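Local structure of increased recombination centers protein 6 (3UC9) at residues L31-H36 against D79-I84; I59-T64 against H73-I78; I126-N131 against F159-E164; N131-L136 against D194-L199. The protein acts as a clathrin coat accessory factor with a small-G-protein-like Rossmann fold and is involved in gross chromosomal rearrangements and telomere healing. All coordinates share one frame; numbering follows the deposited sequence.

Contact 1. Residues L31-H36 against D79-I84. Unlike the reference sequence in segment 79-84: Asp83 (reference Glu).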
loop_
_atom_site.group_PDB
_atom_site.type_symbol
_atom_site.label_atom_id
_atom_site.label_comp_id
_atom_site.label_asym_id
_atom_site.label_seq_id
_atom_site.Cartn_x
_atom_site.Cartn_y
_atom_site.Cartn_z
ATOM N N LEU A 31 6.250 -1.507 0.131
ATOM C CA LEU A 31 6.692 -0.132 0.335
ATOM C C LEU A 31 5.594 0.635 1.065
ATOM O O LEU A 31 4.435 0.618 0.652
ATOM C CB LEU A 31 7.014 0.531 -1.005
ATOM C CG LEU A 31 7.564 1.960 -1.103
ATOM C CD1 LEU A 31 8.210 2.443 0.165
ATOM C CD2 LEU A 31 8.576 2.002 -2.250
ATOM N N VAL A 32 5.968 1.290 2.160
ATOM C CA VAL A 32 5.064 2.186 2.868
ATOM C C VAL A 32 5.647 3.599 2.754
ATOM O O VAL A 32 6.755 3.861 3.208
ATOM C CB VAL A 32 4.872 1.789 4.332
ATOM C CG1 VAL A 32 3.826 2.699 4.985
ATOM C CG2 VAL A 32 4.458 0.304 4.447
ATOM N N LEU A 33 4.885 4.481 2.120
ATOM C CA LEU A 33 5.306 5.829 1.770
ATOM C C LEU A 33 4.349 6.846 2.398
ATOM O O LEU A 33 3.143 6.591 2.498
ATOM C CB LEU A 33 5.280 5.983 0.249
ATOM C CG LEU A 33 5.586 7.352 -0.369
ATOM C CD1 LEU A 33 7.068 7.664 -0.233
ATOM C CD2 LEU A 33 5.136 7.427 -1.839
ATOM N N SER A 34 4.889 7.986 2.827
ATOM C CA SER A 34 4.066 9.148 3.172
ATOM C C SER A 34 4.741 10.420 2.705
ATOM O O SER A 34 5.961 10.458 2.561
ATOM C CB SER A 34 3.824 9.221 4.677
ATOM O OG SER A 34 5.019 9.499 5.392
ATOM N N ASP A 35 3.954 11.462 2.447
ATOM C CA ASP A 35 4.541 12.794 2.361
ATOM C C ASP A 35 4.947 13.238 3.775
ATOM O O ASP A 35 4.393 12.748 4.785
ATOM C CB ASP A 35 3.649 13.826 1.638
ATOM C CG ASP A 35 2.202 13.821 2.105
ATOM O OD1 ASP A 35 1.597 12.735 2.194
ATOM O OD2 ASP A 35 1.654 14.920 2.338
ATOM N N HIS A 36 5.906 14.156 3.837
ATOM C CA HIS A 36 6.601 14.500 5.088
ATOM C C HIS A 36 5.710 14.810 6.287
ATOM O O HIS A 36 6.015 14.362 7.389
ATOM C CB HIS A 36 7.583 15.659 4.885
ATOM C CG HIS A 36 8.863 15.263 4.218
ATOM N ND1 HIS A 36 9.501 14.068 4.473
ATOM C CD2 HIS A 36 9.644 15.924 3.330
ATOM C CE1 HIS A 36 10.602 13.996 3.746
ATOM N NE2 HIS A 36 10.711 15.109 3.041
ATOM N N ASP A 79 9.656 4.744 3.189
ATOM C CA ASP A 79 10.162 5.914 2.492
ATOM C C ASP A 79 9.288 7.128 2.805
ATOM O O ASP A 79 8.180 7.008 3.360
ATOM C CB ASP A 79 10.201 5.667 0.979
ATOM C CG ASP A 79 11.257 6.503 0.250
ATOM O OD1 ASP A 79 11.959 7.332 0.875
ATOM O OD2 ASP A 79 11.381 6.331 -0.984
ATOM N N SER A 80 9.821 8.292 2.460
ATOM C CA SER A 80 9.142 9.564 2.650
ATOM C C SER A 80 9.448 10.451 1.463
ATOM O O SER A 80 10.443 10.247 0.762
ATOM C CB SER A 80 9.637 10.242 3.928
ATOM O OG SER A 80 8.851 11.372 4.248
ATOM N N CYS A 81 8.608 11.450 1.252
ATOM C CA CYS A 81 8.841 12.408 0.180
ATOM C C CYS A 81 8.257 13.755 0.536
ATOM O O CYS A 81 7.307 13.836 1.304
ATOM C CB CYS A 81 8.240 11.894 -1.135
ATOM S SG CYS A 81 6.455 11.650 -1.142
ATOM N N LYS A 82 8.838 14.821 -0.009
ATOM C CA LYS A 82 8.266 16.158 0.166
ATOM C C LYS A 82 7.018 16.327 -0.693
ATOM O O LYS A 82 6.038 16.934 -0.251
ATOM C CB LYS A 82 9.281 17.253 -0.178
ATOM C CG LYS A 82 8.780 18.666 0.129
ATOM C CD LYS A 82 9.742 19.736 -0.385
ATOM C CE LYS A 82 9.040 21.073 -0.656
ATOM N NZ LYS A 82 8.354 21.629 0.541
ATOM N N ASP A 83 7.072 15.797 -1.914
ATOM C CA ASP A 83 5.986 15.924 -2.889
ATOM C C ASP A 83 5.736 14.567 -3.553
ATOM O O ASP A 83 6.642 13.998 -4.174
ATOM C CB ASP A 83 6.365 16.945 -3.967
ATOM C CG ASP A 83 6.585 18.342 -3.409
ATOM O OD1 ASP A 83 5.597 18.980 -2.974
ATOM O OD2 ASP A 83 7.748 18.802 -3.412
ATOM N N ILE A 84 4.516 14.049 -3.427
ATOM C CA ILE A 84 4.182 12.738 -4.000
ATOM C C ILE A 84 4.492 12.660 -5.501
ATOM O O ILE A 84 5.134 11.710 -5.945
ATOM C CB ILE A 84 2.693 12.347 -3.754
ATOM C CG1 ILE A 84 2.392 12.205 -2.256
ATOM C CG2 ILE A 84 2.343 11.068 -4.493
ATOM C CD1 ILE A 84 3.241 11.209 -1.536
#
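Leu31 to Asp35 run alongside Asp79 to Cys81 as parallel strands, their axes 4.8 Å apart and inclined by 24°. Asp79 N gives a straight bond to Val32 O (3.0 Å, 169° at the hydrogen), and Cys81 N reaches Ser34 O in the plane of that carbonyl; the return bond from Ser34 N to Asp79 O is weak. Strand 29-35 is the first strand of the Rossmann-type, small-G-protein-like sheet, set between strands 71-81 and 103-110, and its carboxyl end turns here toward helix 39-50. On the face shared by Leu33, Asp79 and Cys81, Leu33 divides its methyls: CD1 lies over the Asp79 backbone and 4.1 Å from Cys81 SG, while CD2 meets Ile84 CD1 at 4.2 Å. Asp79 OD2 is bonded to Trp87 NE1 of helix 84-91. Beyond the strand, His36 lays its ring across the backbone of Cys81 and Lys82, CG anti to the carbonyl carbon (chi1 -77°). Cys81 O sits 3.6 Å above the ring plane, over its centre, and Lys82 CB touches CD2. A weak bond joins His36 ND1 to Ser80 OG (2.8 Å), a hydroxyl also bonded to Asn39.

Contact 2. Residues I59-T64 against H73-I78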
loop_
_atom_site.group_PDB
_atom_site.type_symbol
_atom_site.label_atom_id
_atom_site.label_comp_id
_atom_site.label_asym_id
_atom_site.label_seq_id
_atom_site.Cartn_x
_atom_site.Cartn_y
_atom_site.Cartn_z
ATOM N N ILE A 59 15.044 0.008 5.629
ATOM C CA ILE A 59 14.763 -1.293 5.038
ATOM C C ILE A 59 14.712 -2.328 6.156
ATOM O O ILE A 59 15.731 -2.599 6.815
ATOM C CB ILE A 59 15.873 -1.716 4.043
ATOM C CG1 ILE A 59 16.123 -0.636 2.986
ATOM C CG2 ILE A 59 15.534 -3.037 3.389
ATOM C CD1 ILE A 59 14.923 -0.258 2.190
ATOM N N VAL A 60 13.531 -2.899 6.376
ATOM C CA VAL A 60 13.338 -3.896 7.418
ATOM C C VAL A 60 13.113 -5.267 6.778
ATOM O O VAL A 60 12.031 -5.550 6.273
ATOM C CB VAL A 60 12.163 -3.518 8.333
ATOM C CG1 VAL A 60 12.139 -4.415 9.569
ATOM C CG2 VAL A 60 12.253 -2.049 8.731
ATOM N N LYS A 61 14.137 -6.120 6.815
ATOM C CA LYS A 61 14.113 -7.376 6.057
ATOM C C LYS A 61 13.572 -8.562 6.839
ATOM O O LYS A 61 13.642 -8.586 8.065
ATOM C CB LYS A 61 15.519 -7.715 5.549
ATOM C CG LYS A 61 16.072 -6.715 4.549
ATOM C CD LYS A 61 17.337 -7.264 3.911
ATOM C CE LYS A 61 17.922 -6.298 2.896
ATOM N NZ LYS A 61 19.126 -6.857 2.232
ATOM N N ASP A 62 13.049 -9.542 6.102
ATOM C CA ASP A 62 12.637 -10.848 6.642
ATOM C C ASP A 62 11.605 -10.728 7.763
ATOM O O ASP A 62 11.720 -11.355 8.829
ATOM C CB ASP A 62 13.855 -11.659 7.091
ATOM C CG ASP A 62 13.603 -13.176 7.073
ATOM O OD1 ASP A 62 12.674 -13.633 6.369
ATOM O OD2 ASP A 62 14.357 -13.915 7.747
ATOM N N GLN A 63 10.596 -9.906 7.505
ATOM C CA GLN A 63 9.405 -9.844 8.340
ATOM C C GLN A 63 8.530 -11.031 7.971
ATOM O O GLN A 63 8.658 -11.587 6.878
ATOM C CB GLN A 63 8.656 -8.531 8.112
ATOM C CG GLN A 63 9.486 -7.295 8.432
ATOM C CD GLN A 63 9.947 -7.272 9.872
ATOM O OE1 GLN A 63 11.104 -7.572 10.173
ATOM N NE2 GLN A 63 9.033 -6.945 10.778
ATOM N N THR A 64 7.669 -11.452 8.884
ATOM C CA THR A 64 6.771 -12.555 8.589
ATOM C C THR A 64 5.357 -12.020 8.480
ATOM O O THR A 64 4.909 -11.249 9.335
ATOM C CB THR A 64 6.847 -13.650 9.661
ATOM O OG1 THR A 64 8.208 -14.068 9.806
ATOM C CG2 THR A 64 6.004 -14.850 9.248
ATOM N N HIS A 73 7.523 -14.670 4.006
ATOM C CA HIS A 73 8.505 -13.711 4.482
ATOM C C HIS A 73 8.612 -12.563 3.488
ATOM O O HIS A 73 8.694 -12.800 2.278
ATOM C CB HIS A 73 9.860 -14.392 4.682
ATOM C CG HIS A 73 9.860 -15.390 5.802
ATOM N ND1 HIS A 73 10.400 -15.118 7.041
ATOM C CD2 HIS A 73 9.363 -16.646 5.876
ATOM C CE1 HIS A 73 10.242 -16.167 7.828
ATOM N NE2 HIS A 73 9.616 -17.110 7.145
ATOM N N PHE A 74 8.597 -11.331 3.999
ATOM C CA PHE A 74 8.635 -10.136 3.144
ATOM C C PHE A 74 9.571 -9.064 3.718
ATOM O O PHE A 74 9.951 -9.107 4.898
ATOM C CB PHE A 74 7.221 -9.566 2.930
ATOM C CG PHE A 74 6.652 -8.869 4.137
ATOM C CD1 PHE A 74 6.643 -7.489 4.215
ATOM C CD2 PHE A 74 6.142 -9.600 5.201
ATOM C CE1 PHE A 74 6.127 -6.848 5.325
ATOM C CE2 PHE A 74 5.646 -8.971 6.309
ATOM C CZ PHE A 74 5.635 -7.589 6.374
ATOM N N ASP A 75 9.941 -8.115 2.862
ATOM C CA ASP A 75 10.766 -6.976 3.241
ATOM C C ASP A 75 9.897 -5.711 3.238
ATOM O O ASP A 75 9.120 -5.496 2.315
ATOM C CB ASP A 75 11.912 -6.805 2.251
ATOM C CG ASP A 75 12.926 -7.939 2.299
ATOM O OD1 ASP A 75 12.915 -8.743 3.260
ATOM O OD2 ASP A 75 13.763 -8.009 1.367
ATOM N N LEU A 76 10.061 -4.884 4.264
ATOM C CA LEU A 76 9.376 -3.618 4.385
ATOM C C LEU A 76 10.346 -2.514 3.971
ATOM O O LEU A 76 11.448 -2.402 4.519
ATOM C CB LEU A 76 8.908 -3.425 5.830
ATOM C CG LEU A 76 7.903 -2.338 6.179
ATOM C CD1 LEU A 76 6.548 -2.635 5.538
ATOM C CD2 LEU A 76 7.761 -2.236 7.682
ATOM N N TYR A 77 9.944 -1.739 2.971
ATOM C CA TYR A 77 10.661 -0.538 2.567
ATOM C C TYR A 77 9.870 0.677 3.045
ATOM O O TYR A 77 8.709 0.865 2.665
ATOM C CB TYR A 77 10.797 -0.478 1.042
ATOM C CG TYR A 77 11.643 -1.556 0.381
ATOM C CD1 TYR A 77 12.447 -2.432 1.114
ATOM C CD2 TYR A 77 11.677 -1.657 -1.008
ATOM C CE1 TYR A 77 13.222 -3.400 0.473
ATOM C CE2 TYR A 77 12.462 -2.607 -1.650
ATOM C CZ TYR A 77 13.232 -3.469 -0.913
ATOM O OH TYR A 77 14.010 -4.400 -1.570
ATOM N N ILE A 78 10.477 1.492 3.897
ATOM C CA ILE A 78 9.819 2.672 4.445
ATOM C C ILE A 78 10.471 3.891 3.802
ATOM O O ILE A 78 11.698 4.028 3.818
ATOM C CB ILE A 78 9.948 2.738 5.969
ATOM C CG1 ILE A 78 9.438 1.437 6.605
ATOM C CG2 ILE A 78 9.170 3.949 6.520
ATOM C CD1 ILE A 78 9.947 1.208 8.003
#
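Asp75 carries CG beside its backbone N, anti to the carbonyl carbon (chi1 -67°), which brings OD1 up against the turning chain of Lys61 and Asp62; in Asp62 CG instead stands anti to N, and its OD1 accepts a weak, bent bond from His73 ND1 at 2.8 Å. Asp75 OD1 takes the Asp62 N-H at 3.0 Å, nearly along its own C-O direction and almost straight (168°), while OD2 forms a salt bridge with Lys29 on the next strand. An asparagine at Asp75 would probably lose the salt bridge, leaving Lys29 without this countercharge. On the face shared by Val60, Gln63, Phe74 and Leu76, Gln63 CB rests 3.5 Å above the Phe74 ring, offset toward the rim, in a CH-pi contact, and Val60 CB packs on Leu76 CB at 4.1 Å. Ile59 CD1 touches Tyr77 CD1 (3.5 Å) on the other face. Val60 and Leu76 exchange two backbone bonds as a hydrogen-bonded pair, as do Gln63 and Phe74. Between them the register slips by one residue where Asp62, with positive phi (57°), and Gln63 both face Phe74: a G1 beta bulge in the antiparallel hairpin that edges the sheet.

Contact 3. Residues I126-N131 against F159-E164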
loop_
_atom_site.group_PDB
_atom_site.type_symbol
_atom_site.label_atom_id
_atom_site.label_comp_id
_atom_site.label_asym_id
_atom_site.label_seq_id
_atom_site.Cartn_x
_atom_site.Cartn_y
_atom_site.Cartn_z
ATOM N N ILE A 126 0.171 2.297 -14.845
ATOM C CA ILE A 126 0.781 1.871 -16.108
ATOM C C ILE A 126 2.204 1.328 -15.896
ATOM O O ILE A 126 2.597 0.336 -16.521
ATOM C CB ILE A 126 0.817 3.020 -17.162
ATOM C CG1 ILE A 126 -0.597 3.453 -17.572
ATOM C CG2 ILE A 126 1.604 2.605 -18.398
ATOM C CD1 ILE A 126 -1.527 2.326 -17.918
ATOM N N ALA A 127 2.966 1.973 -15.018
ATOM C CA ALA A 127 4.356 1.603 -14.759
ATOM C C ALA A 127 4.479 0.434 -13.776
ATOM O O ALA A 127 5.495 -0.256 -13.771
ATOM C CB ALA A 127 5.150 2.824 -14.231
ATOM N N ALA A 128 3.467 0.234 -12.932
ATOM C CA ALA A 128 3.525 -0.795 -11.884
ATOM C C ALA A 128 3.475 -2.196 -12.494
ATOM O O ALA A 128 2.906 -2.413 -13.572
ATOM C CB ALA A 128 2.368 -0.637 -10.876
ATOM N N HIS A 129 4.092 -3.146 -11.798
ATOM C CA HIS A 129 3.866 -4.548 -12.088
ATOM C C HIS A 129 2.376 -4.813 -11.896
ATOM O O HIS A 129 1.732 -4.250 -11.002
ATOM C CB HIS A 129 4.708 -5.436 -11.164
ATOM C CG HIS A 129 4.707 -6.887 -11.542
ATOM N ND1 HIS A 129 3.640 -7.719 -11.286
ATOM C CD2 HIS A 129 5.639 -7.651 -12.158
ATOM C CE1 HIS A 129 3.913 -8.934 -11.730
ATOM N NE2 HIS A 129 5.124 -8.922 -12.256
ATOM N N ARG A 130 1.845 -5.674 -12.750
ATOM C CA ARG A 130 0.409 -5.939 -12.827
ATOM C C ARG A 130 -0.180 -6.645 -11.596
ATOM O O ARG A 130 -1.387 -6.633 -11.420
ATOM C CB ARG A 130 0.105 -6.738 -14.118
ATOM C CG ARG A 130 0.343 -5.966 -15.439
ATOM C CD ARG A 130 -0.841 -5.056 -15.836
ATOM N NE ARG A 130 -1.138 -4.075 -14.797
ATOM C CZ ARG A 130 -0.535 -2.896 -14.648
ATOM N NH1 ARG A 130 0.398 -2.481 -15.502
ATOM N NH2 ARG A 130 -0.876 -2.115 -13.629
ATOM N N ASN A 131 0.657 -7.237 -10.748
ATOM C CA ASN A 131 0.207 -7.939 -9.519
ATOM C C ASN A 131 0.280 -7.113 -8.213
ATOM O O ASN A 131 -0.325 -7.485 -7.185
ATOM C CB ASN A 131 1.029 -9.225 -9.338
ATOM C CG ASN A 131 0.495 -10.131 -8.223
ATOM O OD1 ASN A 131 -0.684 -10.510 -8.227
ATOM N ND2 ASN A 131 1.377 -10.513 -7.276
ATOM N N PHE A 159 -7.641 -1.747 -13.183
ATOM C CA PHE A 159 -6.436 -2.478 -13.567
ATOM C C PHE A 159 -6.475 -3.921 -13.049
ATOM O O PHE A 159 -7.325 -4.290 -12.232
ATOM C CB PHE A 159 -5.184 -1.769 -13.017
ATOM C CG PHE A 159 -4.834 -0.487 -13.733
ATOM C CD1 PHE A 159 -3.954 -0.495 -14.809
ATOM C CD2 PHE A 159 -5.365 0.721 -13.316
ATOM C CE1 PHE A 159 -3.621 0.674 -15.465
ATOM C CE2 PHE A 159 -5.040 1.900 -13.972
ATOM C CZ PHE A 159 -4.169 1.873 -15.048
ATOM N N THR A 160 -5.545 -4.745 -13.520
ATOM C CA THR A 160 -5.359 -6.077 -12.941
ATOM C C THR A 160 -5.149 -5.968 -11.418
ATOM O O THR A 160 -5.602 -6.821 -10.645
ATOM C CB THR A 160 -4.127 -6.792 -13.554
ATOM O OG1 THR A 160 -3.001 -5.912 -13.499
ATOM C CG2 THR A 160 -4.378 -7.202 -15.007
ATOM N N ASN A 161 -4.442 -4.920 -11.003
ATOM C CA ASN A 161 -4.053 -4.717 -9.605
ATOM C C ASN A 161 -5.225 -4.499 -8.667
ATOM O O ASN A 161 -6.240 -3.915 -9.060
ATOM C CB ASN A 161 -3.170 -3.473 -9.491
ATOM C CG ASN A 161 -2.051 -3.457 -10.486
ATOM O OD1 ASN A 161 -2.262 -3.259 -11.688
ATOM N ND2 ASN A 161 -0.847 -3.636 -10.000
ATOM N N VAL A 162 -5.082 -4.965 -7.428
ATOM C CA VAL A 162 -5.982 -4.571 -6.356
ATOM C C VAL A 162 -5.606 -3.142 -5.982
ATOM O O VAL A 162 -4.461 -2.871 -5.605
ATOM C CB VAL A 162 -5.849 -5.499 -5.134
ATOM C CG1 VAL A 162 -6.663 -4.958 -3.942
ATOM C CG2 VAL A 162 -6.277 -6.925 -5.510
ATOM N N ILE A 163 -6.558 -2.231 -6.130
ATOM C CA ILE A 163 -6.351 -0.828 -5.775
ATOM C C ILE A 163 -7.476 -0.460 -4.839
ATOM O O ILE A 163 -8.636 -0.688 -5.167
ATOM C CB ILE A 163 -6.419 0.099 -6.993
ATOM C CG1 ILE A 163 -5.363 -0.282 -8.027
ATOM C CG2 ILE A 163 -6.251 1.566 -6.557
ATOM C CD1 ILE A 163 -5.418 0.549 -9.275
ATOM N N GLU A 164 -7.147 0.087 -3.678
ATOM C CA GLU A 164 -8.186 0.497 -2.759
ATOM C C GLU A 164 -7.832 1.718 -1.927
ATOM O O GLU A 164 -6.746 1.815 -1.365
ATOM C CB GLU A 164 -8.569 -0.660 -1.844
ATOM C CG GLU A 164 -9.969 -0.535 -1.278
ATOM C CD GLU A 164 -10.578 -1.867 -0.879
ATOM O OE1 GLU A 164 -10.527 -2.825 -1.682
ATOM O OE2 GLU A 164 -11.114 -1.950 0.242
HETATM O O HOH W 1 -2.939 -6.987 -6.732
#
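Arg130 meets Thr160 from its first side-chain carbon onward: CB lies 3.3 Å from Thr160 OG1, and the chain, bent at chi2 (-83°) and chi3 (58°), curls around that hydroxyl so that CD again comes close to it. NE then donates to Thr160 OG1 at 2.9 Å, the oxygen lying in the guanidinium plane. At the tip, NH2 gives a short bond of 2.6 Å to Asn161 OD1, approaching from slightly off the amide plane, and a further one to Met125 O of helix 121-127. Over one guanidinium face stands Phe159 CD1, 3.7 Å from NH2, and the same ring takes Ile126 CD1 at its edge (3.6 Å from CE1). The Thr160 hydroxyl is gripped twice, for it also donates to a lone pair of Arg130 O at 2.7 Å, closing a ring of bonds between the two residues. Asn161 uses its other branch for the backbone: ND2 binds His129 O (2.8 Å) and, beyond the segments, Thr132 O. A water joins Asn131 O to Val162 N. A methionine in place of Arg130 would probably leave Asn161 OD1 and the Thr160 hydroxyl without the bonds they receive from the guanidinium. The loop after the helix and the one leading into strand 163-167 are thus pinned mainly by directional polar bonds, and the guanidinium partners described are neutral oxygens, whose dipoles probably stabilise its charge.

Contact 4. Residues N131-L136 against D194-L199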
loop_
_atom_site.group_PDB
_atom_site.type_symbol
_atom_site.label_atom_id
_atom_site.label_comp_id
_atom_site.label_asym_id
_atom_site.label_seq_id
_atom_site.Cartn_x
_atom_site.Cartn_y
_atom_site.Cartn_z
ATOM N N ASN A 131 0.657 -7.237 -10.748
ATOM C CA ASN A 131 0.207 -7.939 -9.519
ATOM C C ASN A 131 0.280 -7.113 -8.213
ATOM O O ASN A 131 -0.325 -7.485 -7.185
ATOM C CB ASN A 131 1.029 -9.225 -9.338
ATOM C CG ASN A 131 0.495 -10.131 -8.223
ATOM O OD1 ASN A 131 -0.684 -10.510 -8.227
ATOM N ND2 ASN A 131 1.377 -10.513 -7.276
ATOM N N THR A 132 1.022 -6.012 -8.246
ATOM C CA THR A 132 1.249 -5.178 -7.069
ATOM C C THR A 132 -0.055 -4.598 -6.524
ATOM O O THR A 132 -0.787 -3.922 -7.243
ATOM C CB THR A 132 2.234 -4.023 -7.396
ATOM O OG1 THR A 132 3.457 -4.557 -7.937
ATOM C CG2 THR A 132 2.569 -3.216 -6.169
ATOM N N PHE A 133 -0.361 -4.847 -5.254
ATOM C CA PHE A 133 -1.501 -4.151 -4.655
ATOM C C PHE A 133 -1.137 -2.687 -4.338
ATOM O O PHE A 133 0.025 -2.362 -4.046
ATOM C CB PHE A 133 -2.080 -4.905 -3.442
ATOM C CG PHE A 133 -1.237 -4.869 -2.180
ATOM C CD1 PHE A 133 -1.195 -3.738 -1.375
ATOM C CD2 PHE A 133 -0.558 -6.002 -1.753
ATOM C CE1 PHE A 133 -0.459 -3.728 -0.188
ATOM C CE2 PHE A 133 0.184 -5.995 -0.569
ATOM C CZ PHE A 133 0.235 -4.857 0.206
ATOM N N VAL A 134 -2.124 -1.799 -4.424
ATOM C CA VAL A 134 -1.918 -0.381 -4.113
ATOM C C VAL A 134 -3.026 0.095 -3.195
ATOM O O VAL A 134 -4.199 0.096 -3.583
ATOM C CB VAL A 134 -1.913 0.498 -5.366
ATOM C CG1 VAL A 134 -1.673 1.946 -4.963
ATOM C CG2 VAL A 134 -0.830 0.024 -6.349
ATOM N N VAL A 135 -2.648 0.469 -1.981
ATOM C CA VAL A 135 -3.598 0.969 -0.990
ATOM C C VAL A 135 -3.260 2.409 -0.687
ATOM O O VAL A 135 -2.128 2.725 -0.328
ATOM C CB VAL A 135 -3.552 0.158 0.303
ATOM C CG1 VAL A 135 -4.516 0.762 1.356
ATOM C CG2 VAL A 135 -3.881 -1.323 0.025
ATOM N N LEU A 136 -4.255 3.280 -0.836
ATOM C CA LEU A 136 -4.121 4.687 -0.534
ATOM C C LEU A 136 -4.877 4.931 0.757
ATOM O O LEU A 136 -6.108 4.812 0.806
ATOM C CB LEU A 136 -4.691 5.535 -1.655
ATOM C CG LEU A 136 -4.013 5.313 -3.013
ATOM C CD1 LEU A 136 -4.670 4.177 -3.801
ATOM C CD2 LEU A 136 -4.036 6.586 -3.819
ATOM N N ASP A 194 -3.519 -10.452 3.156
ATOM C CA ASP A 194 -3.810 -11.873 3.314
ATOM C C ASP A 194 -4.194 -12.555 2.005
ATOM O O ASP A 194 -3.797 -13.692 1.768
ATOM C CB ASP A 194 -4.974 -12.090 4.290
ATOM C CG ASP A 194 -4.581 -11.944 5.741
ATOM O OD1 ASP A 194 -3.377 -11.934 6.070
ATOM O OD2 ASP A 194 -5.517 -11.866 6.568
ATOM N N THR A 195 -4.980 -11.874 1.172
ATOM C CA THR A 195 -5.532 -12.492 -0.037
ATOM C C THR A 195 -4.647 -12.251 -1.269
ATOM O O THR A 195 -4.962 -12.731 -2.359
ATOM C CB THR A 195 -6.990 -12.028 -0.298
ATOM O OG1 THR A 195 -7.040 -10.606 -0.467
ATOM C CG2 THR A 195 -7.902 -12.438 0.873
ATOM N N HIS A 196 -3.546 -11.523 -1.084
ATOM C CA HIS A 196 -2.569 -11.261 -2.149
ATOM C C HIS A 196 -1.904 -12.544 -2.660
ATOM O O HIS A 196 -1.589 -13.439 -1.878
ATOM C CB HIS A 196 -1.486 -10.284 -1.650
ATOM C CG HIS A 196 -0.451 -9.939 -2.676
ATOM N ND1 HIS A 196 -0.712 -9.121 -3.757
ATOM C CD2 HIS A 196 0.844 -10.314 -2.791
ATOM C CE1 HIS A 196 0.388 -9.002 -4.485
ATOM N NE2 HIS A 196 1.353 -9.701 -3.906
ATOM N N ASP A 197 -1.694 -12.624 -3.968
ATOM C CA ASP A 197 -0.883 -13.702 -4.550
ATOM C C ASP A 197 0.576 -13.323 -4.495
ATOM O O ASP A 197 1.028 -12.478 -5.256
ATOM C CB ASP A 197 -1.266 -13.975 -6.001
ATOM C CG ASP A 197 -2.505 -14.841 -6.133
ATOM O OD1 ASP A 197 -2.920 -15.470 -5.129
ATOM O OD2 ASP A 197 -3.043 -14.900 -7.266
ATOM N N TRP A 198 1.332 -13.980 -3.623
ATOM C CA TRP A 198 2.740 -13.667 -3.442
ATOM C C TRP A 198 3.578 -14.329 -4.535
ATOM O O TRP A 198 3.933 -15.504 -4.449
ATOM C CB TRP A 198 3.196 -14.119 -2.059
ATOM C CG TRP A 198 2.558 -13.327 -0.952
ATOM C CD1 TRP A 198 1.357 -13.568 -0.358
ATOM C CD2 TRP A 198 3.100 -12.174 -0.308
ATOM N NE1 TRP A 198 1.115 -12.638 0.621
ATOM C CE2 TRP A 198 2.166 -11.764 0.669
ATOM C CE3 TRP A 198 4.286 -11.445 -0.462
ATOM C CZ2 TRP A 198 2.386 -10.662 1.498
ATOM C CZ3 TRP A 198 4.508 -10.353 0.352
ATOM C CH2 TRP A 198 3.548 -9.962 1.321
ATOM N N LEU A 199 3.885 -13.555 -5.563
ATOM C CA LEU A 199 4.486 -14.066 -6.782
ATOM C C LEU A 199 5.943 -14.497 -6.589
ATOM O O LEU A 199 6.806 -13.693 -6.181
ATOM C CB LEU A 199 4.390 -12.996 -7.869
ATOM C CG LEU A 199 4.968 -13.276 -9.255
ATOM C CD1 LEU A 199 4.294 -14.464 -9.961
ATOM C CD2 LEU A 199 4.818 -12.019 -10.067
HETATM O O HOH W 2 -2.472 -10.772 -6.013
#
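His196 makes the first touch, following helix 185-195, and meets Asn131 and Phe133 with different parts of its ring. CG stands anti to the backbone N (chi1 -179°), which sends the imidazole out toward the start of strand 133-138. Phe133 turns an edge to one imidazole face, a T-shaped pair with planes at 79° and centroids 5.5 Å apart, its CD2 lying 3.7 Å from His196 ND1. At the imidazole edge, in plane, CE1 meets Asn131 O at 3.2 Å. In this Rossmann-type fold the contact ties the segment after helix 185-195 back to the entrance of a parallel inner strand, and Ile192 and Ile193 of the helix also cover Phe133. Next comes Asp197, engaged through its backbone: its carbonyl O accepts the Asn131 ND2 hydrogen at 2.8 Å, nearly head-on and close to the amide plane, while its N-H donates to a water that in turn donates to Asn131 OD1. Both branches of the amide are thereby engaged, which fixes its rotation; ND2 has a further partner in Gln27. Trp198 presents a ring face to His196 CD2, 3.8 Å above its plane, and Leu199 CB comes last, 3.9 Å from Asn131 ND2.

All four contacts reach one mixed sheet, yet they use it differently. Contact 1 is buried and contact 2 only partly so, and both hold strand 71-81: the first pairs it in parallel with strand 29-35, the second in antiparallel fashion with the outermost strand, so ladders of backbone bonds dominate. Contact 3, partly buried, and contact 4, at the surface, involve strands 163-167 and 133-138, toward the other edge of the sheet, with centres about 9 Å apart; they share Asn131, and side-chain bonds, waters and an edge-to-face pair replace the ladders. Contacts 1 and 4 fall on opposite sides of the chain's centre, whereas Trp198 packs against Phe74, joining contact 4 to contact 2.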